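Lactaldehyde dehydrogenase (Methanocaldococcus jannaschii, PDB 3PQA) oxidises lactaldehyde to lactate, preferring NAD over NADP as oxidant, in the pathway that builds coenzyme F420. Local coordinates at residues I61-A66 against L104-V109; G100-A105 against H149-A154; I276-I281 against P372-I377; L364-T369 against A388-Y393. All coordinates share one frame; numbering follows the deposited sequence.

Following the chain, contact 1 closes the first loop by bringing helix 55-71 against helix 88-111. Contact 2 starts on the same helix, sharing L104 and A105 with contact 1, and closes a second loop onto helix 145-156; the two touch directly, L62 and I65 packing on F102, so that three helices pack against one another. The other pair lies on the opposite side of the chain's centre, contacts 2 and 3 having centres about 31 Å apart. Contact 3 closes a long loop of 90 residues, pairing strand 278-284 with strand 373-379. Contact 4 closes a short one of 18 and crosses it: 364-369 lies before 372-377 and 388-393 after. M280 and I377 meet C365, joining that sheet to its loops.

Contact 1: residues I61-A66 against L104-V109; sequences ILMNIA and LAAFYV
The F107 ring meets the sulfur of M63 obliquely, SD to CE2 being 4.3 Å, a loose approach and a doubtful one, since the ring has two conformers. F107 of the second subunit also meets this ring, their planes at about 20°, so this end of the contact borders a subunit interface. M63 is firmer against A106: chi1 and a bend at chi2 bring SD to 3.6 Å from A106 CB, with M63 CG beside the same methyl. The preceding residue, L62, reaches between A105 and V109. Its chi2 of 164° sets CD1 anti to CA, and this methyl reaches 3.7 Å from V109 CG2 and 3.9 Å from A105 CB, while L62 CB rests 3.9 Å from A106 CB. The two helices run antiparallel at 167°, their axes 8.6 Å apart; the short side chains of A105 and A106 leave room for such an approach. L62 also reaches I155 and A156 of helix 145-156, so the third helix joins the packing. No hydrogen bond crosses between 61-66 and 104-109, so the contact is apolar throughout, and its cohesion rests on the fit of methyls, methylenes and one thioether rather than on any directed bond.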
loop_
_atom_site.group_PDB
_atom_site.type_symbol
_atom_site.label_atom_id
_atom_site.label_comp_id
_atom_site.label_asym_id
_atom_site.label_seq_id
_atom_site.Cartn_x
_atom_site.Cartn_y
_atom_site.Cartn_z
ATOM N N ILE B 61 22.817 -2.051 -13.664
ATOM C CA ILE B 61 22.859 -1.124 -14.806
ATOM C C ILE B 61 22.460 0.274 -14.360
ATOM O O ILE B 61 23.138 1.258 -14.666
ATOM C CB ILE B 61 21.944 -1.585 -15.956
ATOM C CG1 ILE B 61 22.533 -2.815 -16.645
ATOM C CG2 ILE B 61 21.741 -0.454 -16.979
ATOM C CD1 ILE B 61 21.528 -3.555 -17.500
ATOM N N LEU B 62 21.366 0.357 -13.604
ATOM C CA LEU B 62 20.889 1.658 -13.112
ATOM C C LEU B 62 21.930 2.338 -12.186
ATOM O O LEU B 62 22.215 3.532 -12.324
ATOM C CB LEU B 62 19.518 1.512 -12.432
ATOM C CG LEU B 62 18.410 1.142 -13.439
ATOM C CD1 LEU B 62 17.153 0.613 -12.746
ATOM C CD2 LEU B 62 18.060 2.312 -14.381
ATOM N N MET B 63 22.502 1.565 -11.258
ATOM C CA MET B 63 23.516 2.094 -10.353
ATOM C C MET B 63 24.768 2.547 -11.094
ATOM O O MET B 63 25.360 3.575 -10.743
ATOM C CB MET B 63 23.863 1.089 -9.251
ATOM C CG MET B 63 22.744 0.911 -8.216
ATOM S SD MET B 63 22.231 2.435 -7.381
ATOM C CE MET B 63 23.672 2.838 -6.426
ATOM N N ASN B 64 25.146 1.807 -12.130
ATOM C CA ASN B 64 26.334 2.169 -12.893
ATOM C C ASN B 64 26.119 3.415 -13.735
ATOM O O ASN B 64 27.021 4.211 -13.885
ATOM C CB ASN B 64 26.861 1.010 -13.737
ATOM C CG ASN B 64 28.214 1.329 -14.377
ATOM O OD1 ASN B 64 28.289 1.588 -15.557
ATOM N ND2 ASN B 64 29.272 1.316 -13.579
ATOM N N ILE B 65 24.911 3.595 -14.252
ATOM C CA ILE B 65 24.576 4.837 -14.954
ATOM C C ILE B 65 24.723 6.005 -13.981
ATOM O O ILE B 65 25.369 7.021 -14.306
ATOM C CB ILE B 65 23.166 4.775 -15.586
ATOM C CG1 ILE B 65 23.176 3.823 -16.797
ATOM C CG2 ILE B 65 22.699 6.166 -16.008
ATOM C CD1 ILE B 65 21.814 3.410 -17.289
ATOM N N ALA B 66 24.157 5.857 -12.783
ATOM C CA ALA B 66 24.297 6.890 -11.760
ATOM C C ALA B 66 25.765 7.169 -11.444
ATOM O O ALA B 66 26.168 8.325 -11.303
ATOM C CB ALA B 66 23.549 6.506 -10.493
ATOM N N LEU B 104 17.101 5.929 -7.549
ATOM C CA LEU B 104 15.770 5.607 -7.061
ATOM C C LEU B 104 15.134 4.503 -7.891
ATOM O O LEU B 104 14.451 3.619 -7.357
ATOM C CB LEU B 104 14.874 6.849 -7.031
ATOM C CG LEU B 104 13.636 6.729 -6.139
ATOM C CD1 LEU B 104 14.014 6.375 -4.709
ATOM C CD2 LEU B 104 12.832 8.028 -6.167
ATOM N N ALA B 105 15.355 4.538 -9.206
ATOM C CA ALA B 105 14.878 3.448 -10.043
ATOM C C ALA B 105 15.516 2.113 -9.645
ATOM O O ALA B 105 14.825 1.089 -9.593
ATOM C CB ALA B 105 15.157 3.748 -11.495
ATOM N N ALA B 106 16.829 2.133 -9.385
ATOM C CA ALA B 106 17.551 0.949 -8.880
ATOM C C ALA B 106 16.885 0.366 -7.628
ATOM O O ALA B 106 16.656 -0.854 -7.542
ATOM C CB ALA B 106 19.011 1.287 -8.606
ATOM N N PHE B 107 16.563 1.230 -6.669
ATOM C CA PHE B 107 15.955 0.691 -5.469
ATOM C C PHE B 107 14.530 0.201 -5.695
ATOM O O PHE B 107 14.178 -0.848 -5.145
ATOM C CB PHE B 107 16.146 1.598 -4.257
ATOM C CG PHE B 107 17.533 1.511 -3.678
ATOM C CD1 PHE B 107 17.795 0.709 -2.584
ATOM C CD2 PHE B 107 18.586 2.194 -4.265
ATOM C CE1 PHE B 107 19.074 0.618 -2.062
ATOM C CE2 PHE B 107 19.866 2.101 -3.751
ATOM C CZ PHE B 107 20.108 1.313 -2.649
ATOM N N TYR B 108 13.761 0.861 -6.554
ATOM C CA TYR B 108 12.431 0.344 -6.889
ATOM C C TYR B 108 12.412 -0.965 -7.708
ATOM O O TYR B 108 11.440 -1.731 -7.621
ATOM C CB TYR B 108 11.532 1.437 -7.476
ATOM C CG TYR B 108 10.872 2.257 -6.379
ATOM C CD1 TYR B 108 9.917 1.675 -5.528
ATOM C CD2 TYR B 108 11.211 3.595 -6.180
ATOM C CE1 TYR B 108 9.305 2.418 -4.499
ATOM C CE2 TYR B 108 10.610 4.354 -5.153
ATOM C CZ TYR B 108 9.653 3.745 -4.323
ATOM O OH TYR B 108 9.071 4.484 -3.323
ATOM N N VAL B 109 13.475 -1.260 -8.457
ATOM C CA VAL B 109 13.536 -2.579 -9.109
ATOM C C VAL B 109 13.501 -3.670 -8.038
ATOM O O VAL B 109 12.884 -4.724 -8.209
ATOM C CB VAL B 109 14.799 -2.805 -9.996
ATOM C CG1 VAL B 109 14.716 -4.196 -10.651
ATOM C CG2 VAL B 109 14.886 -1.787 -11.060
#

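Contact 2: residues G100-A105 against H149-A154; sequences GTFKLA and HKIAPA
F102 and A152 bring their CA atoms to 5.4 Å on two helices that run nearly parallel, crossing at -19° with axes 8.7 Å apart. Helix 145-156 is the connection of a beta-alpha-beta unit, lying between strands 122-138 and 160-165, which pair in parallel in the mixed sheet, and helix 88-111 packs along it. The hydrogen bonding of helix 145-156 is interrupted at K150 N and at P153, whose ring nitrogen carries no proton, and a kink results.

T101 lies over one face of the H149 imidazole, the two side chains crossing at roughly a right angle. With chi1 at -62° the methyl CG2 stands anti to the backbone N and comes 4.0 Å from the ring centroid, 10° off the normal: a CH-pi contact. The hydroxyl OG1, on the other branch, is 3.5 Å from H149 NE2, yet its hydrogen bonds lie elsewhere, with N145 OD1 and R97 O. H149 NE2 has a weak hydrogen bond to D430 OD1. Side chain to side chain, H149 is about 8 Å from E241, an active-site residue by similarity, which probably places this end of the helix near the catalytic centre.

On the other flank of the interface, the F102 ring takes I151 CG2 at its edge, near the ring plane, 4.0 Å from CE1. A152 CB comes at an oblique angle, 3.6 Å from F102 CD1, and the same methyl also closes on its counterpart one turn further along, A105 CB, at 3.6 Å.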
loop_
_atom_site.group_PDB
_atom_site.type_symbol
_atom_site.label_atom_id
_atom_site.label_comp_id
_atom_site.label_asym_id
_atom_site.label_seq_id
_atom_site.Cartn_x
_atom_site.Cartn_y
_atom_site.Cartn_z
ATOM N N GLY B 100 20.199 11.025 -8.690
ATOM C CA GLY B 100 19.150 10.564 -7.777
ATOM C C GLY B 100 18.046 9.755 -8.454
ATOM O O GLY B 100 17.573 8.755 -7.909
ATOM N N THR B 101 17.643 10.181 -9.649
ATOM C CA THR B 101 16.588 9.504 -10.397
ATOM C C THR B 101 17.003 8.089 -10.798
ATOM O O THR B 101 16.220 7.146 -10.664
ATOM C CB THR B 101 16.201 10.360 -11.625
ATOM O OG1 THR B 101 15.688 11.602 -11.137
ATOM C CG2 THR B 101 15.143 9.682 -12.486
ATOM N N PHE B 102 18.230 7.942 -11.308
ATOM C CA PHE B 102 18.721 6.604 -11.633
ATOM C C PHE B 102 18.846 5.726 -10.390
ATOM O O PHE B 102 18.485 4.551 -10.429
ATOM C CB PHE B 102 20.009 6.664 -12.476
ATOM C CG PHE B 102 19.742 6.875 -13.944
ATOM C CD1 PHE B 102 19.307 5.816 -14.743
ATOM C CD2 PHE B 102 19.896 8.141 -14.526
ATOM C CE1 PHE B 102 19.040 6.009 -16.115
ATOM C CE2 PHE B 102 19.628 8.338 -15.883
ATOM C CZ PHE B 102 19.200 7.274 -16.673
ATOM N N LYS B 103 19.328 6.296 -9.283
ATOM C CA LYS B 103 19.444 5.516 -8.039
ATOM C C LYS B 103 18.105 5.067 -7.453
ATOM O O LYS B 103 17.992 3.957 -6.937
ATOM C CB LYS B 103 20.244 6.268 -6.990
ATOM C CG LYS B 103 21.680 6.453 -7.386
ATOM C CD LYS B 103 22.489 7.047 -6.267
ATOM C CE LYS B 103 23.967 6.853 -6.584
ATOM N NZ LYS B 103 24.822 7.255 -5.427
ATOM N N LEU B 104 17.101 5.929 -7.549
ATOM C CA LEU B 104 15.770 5.607 -7.061
ATOM C C LEU B 104 15.134 4.503 -7.891
ATOM O O LEU B 104 14.451 3.619 -7.357
ATOM C CB LEU B 104 14.874 6.849 -7.031
ATOM C CG LEU B 104 13.636 6.729 -6.139
ATOM C CD1 LEU B 104 14.014 6.375 -4.709
ATOM C CD2 LEU B 104 12.832 8.028 -6.167
ATOM N N ALA B 105 15.355 4.538 -9.206
ATOM C CA ALA B 105 14.878 3.448 -10.043
ATOM C C ALA B 105 15.516 2.113 -9.645
ATOM O O ALA B 105 14.825 1.089 -9.593
ATOM C CB ALA B 105 15.157 3.748 -11.495
ATOM N N HIS B 149 14.026 10.581 -16.006
ATOM C CA HIS B 149 12.675 10.263 -15.512
ATOM C C HIS B 149 11.881 9.350 -16.433
ATOM O O HIS B 149 10.839 8.837 -16.023
ATOM C CB HIS B 149 11.890 11.539 -15.204
ATOM C CG HIS B 149 12.089 12.027 -13.806
ATOM N ND1 HIS B 149 11.607 11.346 -12.713
ATOM C CD2 HIS B 149 12.730 13.118 -13.324
ATOM C CE1 HIS B 149 11.930 12.006 -11.614
ATOM N NE2 HIS B 149 12.607 13.086 -11.956
ATOM N N LYS B 150 12.352 9.150 -17.670
ATOM C CA LYS B 150 11.732 8.178 -18.567
ATOM C C LYS B 150 12.577 6.913 -18.732
ATOM O O LYS B 150 12.050 5.797 -18.685
ATOM C CB LYS B 150 11.461 8.790 -19.942
ATOM C CG LYS B 150 10.541 10.013 -19.911
ATOM C CD LYS B 150 10.151 10.461 -21.316
ATOM C CE LYS B 150 9.502 11.866 -21.292
ATOM N NZ LYS B 150 8.219 11.878 -20.516
ATOM N N ILE B 151 13.878 7.095 -18.972
ATOM C CA ILE B 151 14.817 5.978 -19.123
ATOM C C ILE B 151 14.930 5.095 -17.879
ATOM O O ILE B 151 14.847 3.864 -17.991
ATOM C CB ILE B 151 16.226 6.469 -19.559
ATOM C CG1 ILE B 151 16.126 7.190 -20.910
ATOM C CG2 ILE B 151 17.228 5.293 -19.646
ATOM C CD1 ILE B 151 17.393 7.955 -21.285
ATOM N N ALA B 152 15.149 5.713 -16.717
ATOM C CA ALA B 152 15.354 4.941 -15.491
ATOM C C ALA B 152 14.151 4.009 -15.170
ATOM O O ALA B 152 14.341 2.786 -15.009
ATOM C CB ALA B 152 15.691 5.859 -14.319
ATOM N N PRO B 153 12.914 4.556 -15.120
ATOM C CA PRO B 153 11.771 3.634 -14.924
ATOM C C PRO B 153 11.557 2.609 -16.048
ATOM O O PRO B 153 11.128 1.488 -15.770
ATOM C CB PRO B 153 10.558 4.559 -14.791
ATOM C CG PRO B 153 10.982 5.868 -15.358
ATOM C CD PRO B 153 12.479 5.966 -15.242
ATOM N N ALA B 154 11.848 2.980 -17.303
ATOM C CA ALA B 154 11.735 2.037 -18.420
ATOM C C ALA B 154 12.662 0.834 -18.279
ATOM O O ALA B 154 12.236 -0.312 -18.471
ATOM C CB ALA B 154 11.978 2.749 -19.755
#

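Contact 3: residues I276-I281 against P372-I377; sequences ISVGMI and PVIPII
I281 and I374 lay their side chains slantwise over each other, I281 CD1 coming 3.7 Å from I374 CG2, the branch that stands anti to its own backbone N. The other arm of I374 runs toward the carbonyl of V278. I281 and I376 are bridge partners in parallel strands inclined at 25°, so their side chains leave the sheet on the same face, where F295 of helix 288-300 touches both. M280 rests its CB against P375 CG at 3.9 Å, with I377 CD1 also close by, while the rest of its chain leads away. I281 N donates to P375 O at 2.9 Å and I281 O accepts from I377 N at 2.8 Å, both at 165°, so I281 is paired on both sides of I376. One residue pair earlier, P375 has no N-H to offer, and its ring carbon CG presses on G279 O at 3.1 Å. An alanine here would probably leave G279 O and M280 CB facing a gap where the ring had been. Further back, a water lies 2.9 Å from V278 O and 2.7 Å from V373 O, between the two backbones. The pairing belongs to the second mixed sheet of this aldehyde dehydrogenase, where strand 246-250, helix 256-268 and strand 278-284 make a beta-alpha-beta crossover, and the chain enters strand 278-284 just after C275, an active-site residue by similarity.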
loop_
_atom_site.group_PDB
_atom_site.type_symbol
_atom_site.label_atom_id
_atom_site.label_comp_id
_atom_site.label_asym_id
_atom_site.label_seq_id
_atom_site.Cartn_x
_atom_site.Cartn_y
_atom_site.Cartn_z
ATOM N N ILE B 276 6.520 24.210 -15.035
ATOM C CA ILE B 276 5.888 24.689 -13.792
ATOM C C ILE B 276 6.332 26.101 -13.339
ATOM O O ILE B 276 6.053 26.519 -12.207
ATOM C CB ILE B 276 6.032 23.661 -12.630
ATOM C CG1 ILE B 276 7.482 23.204 -12.467
ATOM C CG2 ILE B 276 5.095 22.471 -12.856
ATOM C CD1 ILE B 276 7.693 22.242 -11.295
ATOM N N SER B 277 7.010 26.822 -14.236
ATOM C CA SER B 277 7.344 28.236 -14.033
ATOM C C SER B 277 6.107 29.072 -13.730
ATOM O O SER B 277 4.993 28.754 -14.161
ATOM C CB SER B 277 8.015 28.830 -15.289
ATOM O OG SER B 277 9.277 28.235 -15.528
ATOM N N VAL B 278 6.308 30.125 -12.949
ATOM C CA VAL B 278 5.238 31.044 -12.604
ATOM C C VAL B 278 4.701 31.657 -13.905
ATOM O O VAL B 278 5.466 32.243 -14.683
ATOM C CB VAL B 278 5.768 32.160 -11.669
ATOM C CG1 VAL B 278 4.743 33.313 -11.507
ATOM C CG2 VAL B 278 6.177 31.561 -10.302
ATOM N N GLY B 279 3.393 31.511 -14.122
ATOM C CA GLY B 279 2.707 32.033 -15.317
ATOM C C GLY B 279 1.937 33.310 -15.043
ATOM O O GLY B 279 1.765 34.150 -15.942
ATOM N N MET B 280 1.428 33.446 -13.823
ATOM C CA MET B 280 0.768 34.694 -13.405
ATOM C C MET B 280 0.803 34.772 -11.894
ATOM O O MET B 280 0.854 33.737 -11.216
ATOM C CB MET B 280 -0.684 34.786 -13.955
ATOM C CG MET B 280 -1.721 33.778 -13.407
ATOM S SD MET B 280 -3.406 33.913 -14.133
ATOM C CE MET B 280 -3.514 32.379 -15.090
ATOM N N ILE B 281 0.817 35.990 -11.363
ATOM C CA ILE B 281 0.727 36.176 -9.909
ATOM C C ILE B 281 -0.571 36.931 -9.672
ATOM O O ILE B 281 -0.777 37.997 -10.281
ATOM C CB ILE B 281 1.936 36.977 -9.323
ATOM C CG1 ILE B 281 3.252 36.239 -9.597
ATOM C CG2 ILE B 281 1.754 37.251 -7.809
ATOM C CD1 ILE B 281 4.505 36.997 -9.164
ATOM N N PRO B 372 10.910 34.759 -19.208
ATOM C CA PRO B 372 10.930 35.429 -17.905
ATOM C C PRO B 372 10.009 36.651 -17.894
ATOM O O PRO B 372 10.449 37.764 -17.613
ATOM C CB PRO B 372 12.395 35.837 -17.755
ATOM C CG PRO B 372 12.830 36.116 -19.191
ATOM C CD PRO B 372 12.100 35.091 -20.025
ATOM N N VAL B 373 8.740 36.415 -18.221
ATOM C CA VAL B 373 7.712 37.451 -18.357
ATOM C C VAL B 373 6.574 37.145 -17.378
ATOM O O VAL B 373 5.874 36.133 -17.531
ATOM C CB VAL B 373 7.135 37.504 -19.799
ATOM C CG1 VAL B 373 5.979 38.493 -19.889
ATOM C CG2 VAL B 373 8.229 37.839 -20.813
ATOM N N ILE B 374 6.393 38.029 -16.393
ATOM C CA ILE B 374 5.460 37.797 -15.295
ATOM C C ILE B 374 4.344 38.845 -15.238
ATOM O O ILE B 374 4.603 40.012 -14.895
ATOM C CB ILE B 374 6.184 37.785 -13.927
ATOM C CG1 ILE B 374 7.459 36.919 -13.967
ATOM C CG2 ILE B 374 5.206 37.390 -12.790
ATOM C CD1 ILE B 374 7.231 35.431 -14.370
ATOM N N PRO B 375 3.105 38.433 -15.565
ATOM C CA PRO B 375 1.940 39.287 -15.342
ATOM C C PRO B 375 1.488 39.191 -13.892
ATOM O O PRO B 375 1.443 38.090 -13.314
ATOM C CB PRO B 375 0.882 38.691 -16.258
ATOM C CG PRO B 375 1.249 37.212 -16.301
ATOM C CD PRO B 375 2.743 37.140 -16.183
ATOM N N ILE B 376 1.180 40.349 -13.315
ATOM C CA ILE B 376 0.677 40.441 -11.952
ATOM C C ILE B 376 -0.705 41.070 -12.040
ATOM O O ILE B 376 -0.870 42.101 -12.700
ATOM C CB ILE B 376 1.588 41.322 -11.065
ATOM C CG1 ILE B 376 2.989 40.689 -10.947
ATOM C CG2 ILE B 376 0.946 41.526 -9.675
ATOM C CD1 ILE B 376 4.039 41.574 -10.305
ATOM N N ILE B 377 -1.689 40.444 -11.394
ATOM C CA ILE B 377 -3.062 40.916 -11.422
ATOM C C ILE B 377 -3.501 41.182 -10.001
ATOM O O ILE B 377 -3.476 40.275 -9.161
ATOM C CB ILE B 377 -4.025 39.875 -12.046
ATOM C CG1 ILE B 377 -3.595 39.494 -13.467
ATOM C CG2 ILE B 377 -5.485 40.368 -11.981
ATOM C CD1 ILE B 377 -2.536 38.371 -13.519
HETATM O O HOH W 1 5.843 33.396 -17.361
#

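Contact 4: residues L364-T369 against A388-Y393; sequences LCKTET and ANSTEY
K366 folds toward S390 through a bend at chi2 (-66°) followed by an extended chi3, bringing its CE methylene 3.5 Å from S390 O. A further bend at chi4 sets NZ 4.1 Å from S390 O, so the lysine meets that carbonyl with its carbon chain and makes no hydrogen bond to it. T391 has its hydroxyl between backbone N and carbonyl carbon, at a chi1 of 78°, and this divides its two branches between two tasks. OG1 turns back onto its own loop and accepts from Y393 N at 3.0 Å (150° at the hydrogen), forming an ST turn. CG2, pointing across the contact, packs 3.6 Å from C365 O. An alanine here would probably leave Y393 N without its acceptor and the carbonyl of C365 without its methyl cover, so that the turn could drift. Y393 itself meets 364-369 by its ring edge: K366 O lies near the ring plane, 4.2 Å from CE2. Beyond the ring, a water 2.7 Å from Y393 OH accepts from E368 N at 3.0 Å, carrying the link to the other end of the loop, where E368 OE2 is bonded to G244 N. No hydrogen bond joins the two loops directly. Y393 comes within about 3 Å of S223, side chain to side chain; because S223 belongs to the NAD(+) site by similarity, the water-linked pair of loops probably borders the cofactor cleft of this aldehyde dehydrogenase fold.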
loop_
_atom_site.group_PDB
_atom_site.type_symbol
_atom_site.label_atom_id
_atom_site.label_comp_id
_atom_site.label_asym_id
_atom_site.label_seq_id
_atom_site.Cartn_x
_atom_site.Cartn_y
_atom_site.Cartn_z
ATOM N N LEU B 364 -1.434 37.565 -21.551
ATOM C CA LEU B 364 -0.460 36.827 -20.735
ATOM C C LEU B 364 -1.114 35.846 -19.766
ATOM O O LEU B 364 -0.504 34.849 -19.387
ATOM C CB LEU B 364 0.447 37.781 -19.954
ATOM C CG LEU B 364 1.403 38.654 -20.768
ATOM C CD1 LEU B 364 2.143 39.648 -19.876
ATOM C CD2 LEU B 364 2.377 37.803 -21.565
ATOM N N CYS B 365 -2.348 36.130 -19.362
ATOM C CA CYS B 365 -3.090 35.231 -18.462
ATOM C C CYS B 365 -3.547 33.934 -19.159
ATOM O O CYS B 365 -4.012 32.999 -18.504
ATOM C CB CYS B 365 -4.292 35.949 -17.848
ATOM S SG CYS B 365 -3.856 37.358 -16.824
ATOM N N LYS B 366 -3.428 33.890 -20.484
ATOM C CA LYS B 366 -3.890 32.741 -21.246
ATOM C C LYS B 366 -2.766 32.085 -22.037
ATOM O O LYS B 366 -2.972 31.051 -22.658
ATOM C CB LYS B 366 -5.023 33.151 -22.204
ATOM C CG LYS B 366 -6.324 33.565 -21.519
ATOM C CD LYS B 366 -6.984 32.375 -20.775
ATOM C CE LYS B 366 -8.440 32.674 -20.351
ATOM N NZ LYS B 366 -9.375 32.771 -21.516
ATOM N N THR B 367 -1.579 32.673 -21.998
ATOM C CA THR B 367 -0.497 32.262 -22.887
ATOM C C THR B 367 0.709 31.753 -22.107
ATOM O O THR B 367 1.274 32.475 -21.275
ATOM C CB THR B 367 -0.072 33.437 -23.811
ATOM O OG1 THR B 367 -1.220 33.946 -24.502
ATOM C CG2 THR B 367 0.988 33.003 -24.826
ATOM N N GLU B 368 1.103 30.510 -22.374
ATOM C CA GLU B 368 2.357 29.988 -21.835
ATOM C C GLU B 368 3.518 30.523 -22.669
ATOM O O GLU B 368 3.679 30.135 -23.835
ATOM C CB GLU B 368 2.373 28.453 -21.822
ATOM C CG GLU B 368 3.636 27.879 -21.187
ATOM C CD GLU B 368 3.673 26.352 -21.147
ATOM O OE1 GLU B 368 3.151 25.695 -22.073
ATOM O OE2 GLU B 368 4.242 25.811 -20.188
ATOM N N THR B 369 4.323 31.405 -22.080
ATOM C CA THR B 369 5.384 32.077 -22.839
ATOM C C THR B 369 6.745 31.371 -22.733
ATOM O O THR B 369 7.639 31.638 -23.521
ATOM C CB THR B 369 5.539 33.564 -22.428
ATOM O OG1 THR B 369 5.871 33.640 -21.042
ATOM C CG2 THR B 369 4.259 34.360 -22.705
ATOM N N ALA B 388 -7.633 31.733 -11.424
ATOM C CA ALA B 388 -6.662 30.636 -11.448
ATOM C C ALA B 388 -7.125 29.461 -12.318
ATOM O O ALA B 388 -6.309 28.868 -13.036
ATOM C CB ALA B 388 -6.347 30.173 -10.009
ATOM N N ASN B 389 -8.422 29.148 -12.261
ATOM C CA ASN B 389 -8.993 27.988 -12.971
ATOM C C ASN B 389 -9.463 28.288 -14.391
ATOM O O ASN B 389 -10.023 27.418 -15.062
ATOM C CB ASN B 389 -10.173 27.416 -12.186
ATOM C CG ASN B 389 -9.745 26.673 -10.931
ATOM O OD1 ASN B 389 -8.608 26.220 -10.812
ATOM N ND2 ASN B 389 -10.680 26.494 -10.018
ATOM N N SER B 390 -9.238 29.514 -14.843
ATOM C CA SER B 390 -9.840 29.986 -16.089
ATOM C C SER B 390 -9.106 29.596 -17.384
ATOM O O SER B 390 -9.535 29.985 -18.486
ATOM C CB SER B 390 -10.040 31.505 -16.029
ATOM O OG SER B 390 -8.791 32.166 -16.063
ATOM N N THR B 391 -8.009 28.843 -17.268
ATOM C CA THR B 391 -7.229 28.458 -18.447
ATOM C C THR B 391 -7.579 27.045 -18.883
ATOM O O THR B 391 -8.271 26.318 -18.176
ATOM C CB THR B 391 -5.684 28.545 -18.236
ATOM O OG1 THR B 391 -5.223 27.403 -17.490
ATOM C CG2 THR B 391 -5.286 29.830 -17.522
ATOM N N GLU B 392 -7.078 26.668 -20.055
ATOM C CA GLU B 392 -7.243 25.333 -20.583
ATOM C C GLU B 392 -6.268 24.351 -19.934
ATOM O O GLU B 392 -6.341 23.151 -20.181
ATOM C CB GLU B 392 -7.038 25.348 -22.104
ATOM C CG GLU B 392 -8.204 25.973 -22.872
ATOM C CD GLU B 392 -8.256 25.503 -24.313
ATOM O OE1 GLU B 392 -7.204 25.556 -24.993
ATOM O OE2 GLU B 392 -9.349 25.074 -24.764
ATOM N N TYR B 393 -5.361 24.869 -19.109
ATOM C CA TYR B 393 -4.283 24.070 -18.514
ATOM C C TYR B 393 -4.573 23.751 -17.051
ATOM O O TYR B 393 -5.526 24.265 -16.462
ATOM C CB TYR B 393 -2.952 24.815 -18.621
ATOM C CG TYR B 393 -2.618 25.255 -20.023
ATOM C CD1 TYR B 393 -2.264 24.325 -20.997
ATOM C CD2 TYR B 393 -2.669 26.608 -20.379
ATOM C CE1 TYR B 393 -1.966 24.735 -22.312
ATOM C CE2 TYR B 393 -2.355 27.025 -21.677
ATOM C CZ TYR B 393 -2.014 26.084 -22.630
ATOM O OH TYR B 393 -1.717 26.508 -23.912
HETATM O O HOH W 2 -0.335 28.779 -24.345
#